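Local coordinates for protein glycosaminoglycan xylosylkinase (Hydra vulgaris, PDB 5XOM) that probably phosphorylates xylose in the linkage region of glycosaminoglycans, as a Fam20-family kinase with a kinase-like fold, at residues E282-E287 against M291-D296. Sequence-based numbering, arbitrary orientation.
Sequences EYIENE and MVIHLD. With NAG (2-acetamido-2-deoxy-beta-D-glucopyranose), chain D.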
ATOM      1  N   GLU A 282       1.866 -11.993 -24.273  1.00 36.76           N
ATOM      2  CA  GLU A 282       3.149 -11.910 -23.595  1.00 34.85           C
ATOM      3  C   GLU A 282       2.960 -12.217 -22.116  1.00 36.20           C
ATOM      4  O   GLU A 282       1.914 -11.912 -21.534  1.00 32.84           O
ATOM      5  CB  GLU A 282       3.779 -10.524 -23.788  1.00 33.31           C
ATOM      6  CG  GLU A 282       4.224 -10.254 -25.221  1.00 38.40           C
ATOM      7  CD  GLU A 282       4.590  -8.801 -25.475  1.00 50.81           C
ATOM      8  OE1 GLU A 282       5.795  -8.507 -25.629  1.00 60.07           O
ATOM      9  OE2 GLU A 282       3.675  -7.949 -25.525  1.00 55.82           O
ATOM     10  N   TYR A 283       3.982 -12.822 -21.510  1.00 34.95           N
ATOM     11  CA  TYR A 283       3.873 -13.260 -20.127  1.00 34.56           C
ATOM     12  C   TYR A 283       5.219 -13.146 -19.426  1.00 34.03           C
ATOM     13  O   TYR A 283       6.273 -13.163 -20.067  1.00 33.34           O
ATOM     14  CB  TYR A 283       3.333 -14.695 -20.037  1.00 32.83           C
ATOM     15  CG  TYR A 283       4.210 -15.772 -20.647  1.00 35.95           C
ATOM     16  CD1 TYR A 283       4.131 -16.079 -22.003  1.00 41.17           C
ATOM     17  CD2 TYR A 283       5.079 -16.515 -19.858  1.00 37.18           C
ATOM     18  CE1 TYR A 283       4.921 -17.084 -22.559  1.00 44.49           C
ATOM     19  CE2 TYR A 283       5.870 -17.523 -20.404  1.00 40.22           C
ATOM     20  CZ  TYR A 283       5.787 -17.801 -21.753  1.00 42.01           C
ATOM     21  OH  TYR A 283       6.573 -18.798 -22.289  1.00 45.09           O
ATOM     22  N   ILE A 284       5.165 -12.995 -18.102  1.00 30.19           N
ATOM     23  CA  ILE A 284       6.345 -13.047 -17.253  1.00 36.37           C
ATOM     24  C   ILE A 284       6.373 -14.412 -16.581  1.00 40.36           C
ATOM     25  O   ILE A 284       5.365 -15.120 -16.515  1.00 38.83           O
ATOM     26  CB  ILE A 284       6.369 -11.911 -16.199  1.00 27.74           C
ATOM     27  CG1 ILE A 284       5.117 -11.967 -15.318  1.00 25.99           C
ATOM     28  CG2 ILE A 284       6.506 -10.551 -16.882  1.00 24.06           C
ATOM     29  CD1 ILE A 284       5.130 -10.973 -14.155  1.00 25.84           C
ATOM     30  N   GLU A 285       7.543 -14.796 -16.075  1.00 45.44           N
ATOM     31  CA  GLU A 285       7.690 -16.133 -15.512  1.00 46.04           C
ATOM     32  C   GLU A 285       8.922 -16.181 -14.618  1.00 41.24           C
ATOM     33  O   GLU A 285       9.959 -15.598 -14.945  1.00 44.25           O
ATOM     34  CB  GLU A 285       7.781 -17.182 -16.628  1.00 49.26           C
ATOM     35  CG  GLU A 285       7.817 -18.624 -16.137  1.00 54.71           C
ATOM     36  CD  GLU A 285       7.698 -19.614 -17.282  1.00 58.66           C
ATOM     37  OE1 GLU A 285       8.609 -19.641 -18.126  1.00 55.43           O
ATOM     38  OE2 GLU A 285       6.700 -20.361 -17.343  1.00 64.55           O
ATOM     39  N   ASN A 286       8.790 -16.857 -13.484  1.00 41.14           N
ATOM     40  CA  ASN A 286       9.928 -17.184 -12.632  1.00 38.80           C
ATOM     41  C   ASN A 286       9.637 -18.522 -11.954  1.00 48.51           C
ATOM     42  O   ASN A 286       8.786 -19.292 -12.414  1.00 50.58           O
ATOM     43  CB  ASN A 286      10.223 -16.032 -11.651  1.00 34.63           C
ATOM     44  CG  ASN A 286       9.112 -15.805 -10.640  1.00 39.64           C
ATOM     45  OD1 ASN A 286       8.211 -16.628 -10.471  1.00 44.44           O
ATOM     46  ND2 ASN A 286       9.183 -14.678  -9.949  1.00 42.88           N
ATOM     47  N   GLU A 287      10.355 -18.812 -10.869  1.00 51.50           N
ATOM     48  CA  GLU A 287      10.186 -20.093 -10.193  1.00 59.07           C
ATOM     49  C   GLU A 287       8.806 -20.273  -9.558  1.00 57.30           C
ATOM     50  O   GLU A 287       8.398 -21.416  -9.339  1.00 50.58           O
ATOM     51  CB  GLU A 287      11.278 -20.282  -9.134  1.00 62.71           C
ATOM     52  CG  GLU A 287      11.156 -19.368  -7.924  1.00 70.16           C
ATOM     53  CD  GLU A 287      12.370 -19.440  -7.015  1.00 76.03           C
ATOM     54  OE1 GLU A 287      13.361 -20.098  -7.399  1.00 78.80           O
ATOM     55  OE2 GLU A 287      12.330 -18.842  -5.917  1.00 72.51           O
ATOM     56  N   MET A 291       2.412 -15.432 -15.618  1.00 34.04           N
ATOM     57  CA  MET A 291       1.200 -14.640 -15.799  1.00 36.18           C
ATOM     58  C   MET A 291       1.224 -13.919 -17.135  1.00 34.76           C
ATOM     59  O   MET A 291       2.231 -13.298 -17.485  1.00 38.06           O
ATOM     60  CB  MET A 291       1.014 -13.617 -14.671  1.00 37.04           C
ATOM     61  CG  MET A 291      -0.266 -12.781 -14.811  1.00 40.57           C
ATOM     62  SD  MET A 291      -0.799 -11.872 -13.345  1.00 36.34           S
ATOM     63  CE  MET A 291       0.361 -10.543 -13.368  1.00 25.15           C
ATOM     64  N   VAL A 292       0.111 -13.997 -17.866  1.00 28.58           N
ATOM     65  CA  VAL A 292      -0.060 -13.195 -19.074  1.00 28.39           C
ATOM     66  C   VAL A 292      -0.331 -11.752 -18.672  1.00 30.20           C
ATOM     67  O   VAL A 292      -1.199 -11.477 -17.833  1.00 28.33           O
ATOM     68  CB  VAL A 292      -1.206 -13.753 -19.932  1.00 30.22           C
ATOM     69  CG1 VAL A 292      -1.386 -12.931 -21.217  1.00 25.76           C
ATOM     70  CG2 VAL A 292      -0.983 -15.228 -20.230  1.00 31.39           C
ATOM     71  N   ILE A 293       0.432 -10.816 -19.247  1.00 27.70           N
ATOM     72  CA  ILE A 293       0.352  -9.420 -18.838  1.00 25.85           C
ATOM     73  C   ILE A 293      -0.394  -8.633 -19.901  1.00 30.97           C
ATOM     74  O   ILE A 293      -0.420  -8.992 -21.083  1.00 29.70           O
ATOM     75  CB  ILE A 293       1.738  -8.799 -18.556  1.00 26.52           C
ATOM     76  CG1 ILE A 293       2.656  -8.908 -19.777  1.00 32.40           C
ATOM     77  CG2 ILE A 293       2.378  -9.433 -17.333  1.00 29.29           C
ATOM     78  CD1 ILE A 293       3.972  -8.182 -19.597  1.00 35.82           C
ATOM     79  N   HIS A 294      -1.013  -7.537 -19.463  1.00 29.10           N
ATOM     80  CA  HIS A 294      -1.776  -6.648 -20.339  1.00 29.24           C
ATOM     81  C   HIS A 294      -0.838  -5.562 -20.844  1.00 25.31           C
ATOM     82  O   HIS A 294      -0.851  -4.405 -20.408  1.00 23.63           O
ATOM     83  CB  HIS A 294      -2.973  -6.076 -19.610  1.00 27.52           C
ATOM     84  CG  HIS A 294      -3.963  -7.148 -19.176  1.00 29.99           C
ATOM     85  ND1 HIS A 294      -4.878  -6.947 -18.141  1.00 28.46           N
ATOM     86  CD2 HIS A 294      -4.168  -8.405 -19.652  1.00 23.40           C
ATOM     87  CE1 HIS A 294      -5.593  -8.041 -18.005  1.00 27.34           C
ATOM     88  NE2 HIS A 294      -5.180  -8.929 -18.904  1.00 30.23           N
ATOM     89  N   LEU A 295      -0.004  -5.948 -21.801  1.00 29.09           N
ATOM     90  CA  LEU A 295       0.996  -5.062 -22.383  1.00 31.19           C
ATOM     91  C   LEU A 295       0.588  -4.732 -23.818  1.00 32.56           C
ATOM     92  O   LEU A 295       0.115  -5.607 -24.555  1.00 32.84           O
ATOM     93  CB  LEU A 295       2.379  -5.720 -22.310  1.00 29.67           C
ATOM     94  CG  LEU A 295       3.563  -5.012 -22.943  1.00 38.89           C
ATOM     95  CD1 LEU A 295       3.736  -3.686 -22.238  1.00 40.53           C
ATOM     96  CD2 LEU A 295       4.801  -5.879 -22.744  1.00 44.43           C
ATOM     97  N   ASP A 296       0.727  -3.456 -24.184  1.00 32.23           N
ATOM     98  CA  ASP A 296       0.261  -2.909 -25.455  1.00 32.33           C
ATOM     99  C   ASP A 296      -1.247  -3.088 -25.606  1.00 31.43           C
ATOM    100  O   ASP A 296      -1.713  -4.007 -26.289  1.00 29.11           O
ATOM    101  CB  ASP A 296       0.990  -3.551 -26.641  1.00 36.65           C
ATOM    102  CG  ASP A 296       0.647  -2.892 -27.981  1.00 62.34           C
ATOM    103  OD1 ASP A 296       1.341  -3.192 -28.980  1.00 73.53           O
ATOM    104  OD2 ASP A 296      -0.299  -2.070 -28.051  1.00 65.04           O
TER
HETATM  105  C1  NAG D 502       8.855 -16.565  -4.811  1.00 92.99           C
HETATM  106  C2  NAG D 502       9.385 -17.032  -3.429  1.00 99.41           C
HETATM  107  C3  NAG D 502      10.605 -16.179  -3.026  1.00 99.64           C
HETATM  108  C4  NAG D 502      11.628 -16.081  -4.155  1.00100.22           C
HETATM  109  C5  NAG D 502      10.950 -15.666  -5.455  1.00 94.43           C
HETATM  110  C6  NAG D 502      11.871 -15.686  -6.652  1.00 90.50           C
HETATM  111  C7  NAG D 502       8.346 -17.698  -1.295  1.00 99.87           C
HETATM  112  C8  NAG D 502       7.224 -17.443  -0.332  1.00 93.28           C
HETATM  113  N2  NAG D 502       8.357 -16.939  -2.400  1.00101.30           N
HETATM  114  O3  NAG D 502      11.220 -16.697  -1.852  1.00 97.98           O
HETATM  115  O4  NAG D 502      12.611 -15.102  -3.837  1.00 96.27           O
HETATM  116  O5  NAG D 502       9.901 -16.590  -5.745  1.00 97.76           O
HETATM  117  O6  NAG D 502      11.134 -15.544  -7.860  1.00 92.59           O
HETATM  118  O7  NAG D 502       9.194 -18.564  -1.090  1.00100.30           O
HETATM  119  O   HOH W   1      -0.363 -10.175 -23.583  1.00 34.31           O
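I284 and M291 face each other as the hydrogen-bonded pair of a tight antiparallel beta hairpin, a worked example of how two strands part once their ladder gives out. The hairpin belongs to a three-stranded sheet in the Fam20 kinase domain and probably corresponds to the one that follows the catalytic loop in protein kinases. Strand 280-286 is its middle strand, as Y283 also bonds through its backbone to L221.

I284 N donates to M291 O at 3.0 Å, and M291 N returns a bond to I284 O at 3.1 Å. Past the non-hydrogen-bonded pair Y283/V292, I293 N reaches E282 O at 2.9 Å, nearly straight at 164°. The return bond of the same two residues is taken by a water, accepting from E282 N at 3.0 Å and donating to I293 O at 2.8 Å, so a single bridging water spans the gap where the strands begin to separate, before the chain turns off at H294, the centre of an inverse gamma turn.

Apolar contacts differ on the two faces. On the face of I284 and M291, CG1 of I284, staggered between its own N and carbonyl carbon (chi1 58°), loosely approaches CB of M291, and CG2 of I293 reaches in to 4.2 Å from the same CG1. On the other, Y283 meets V292 through CB while its ring swings away to a cation-pi contact with R259; V292 packs on helix 259-273, whose D262 accepts a bond from V292 N.

Toward the turn, an N-acetylglucosamine attached to the protein itself, probably at N288, has its O6 3.0 Å from N286 ND2.

At the diverging end, E282 turns its CG opposite the carbonyl carbon (chi1 -69°) and extends across L295, where carboxylate oxygen OE2 rests 3.6 Å from methyl CD2 of L295.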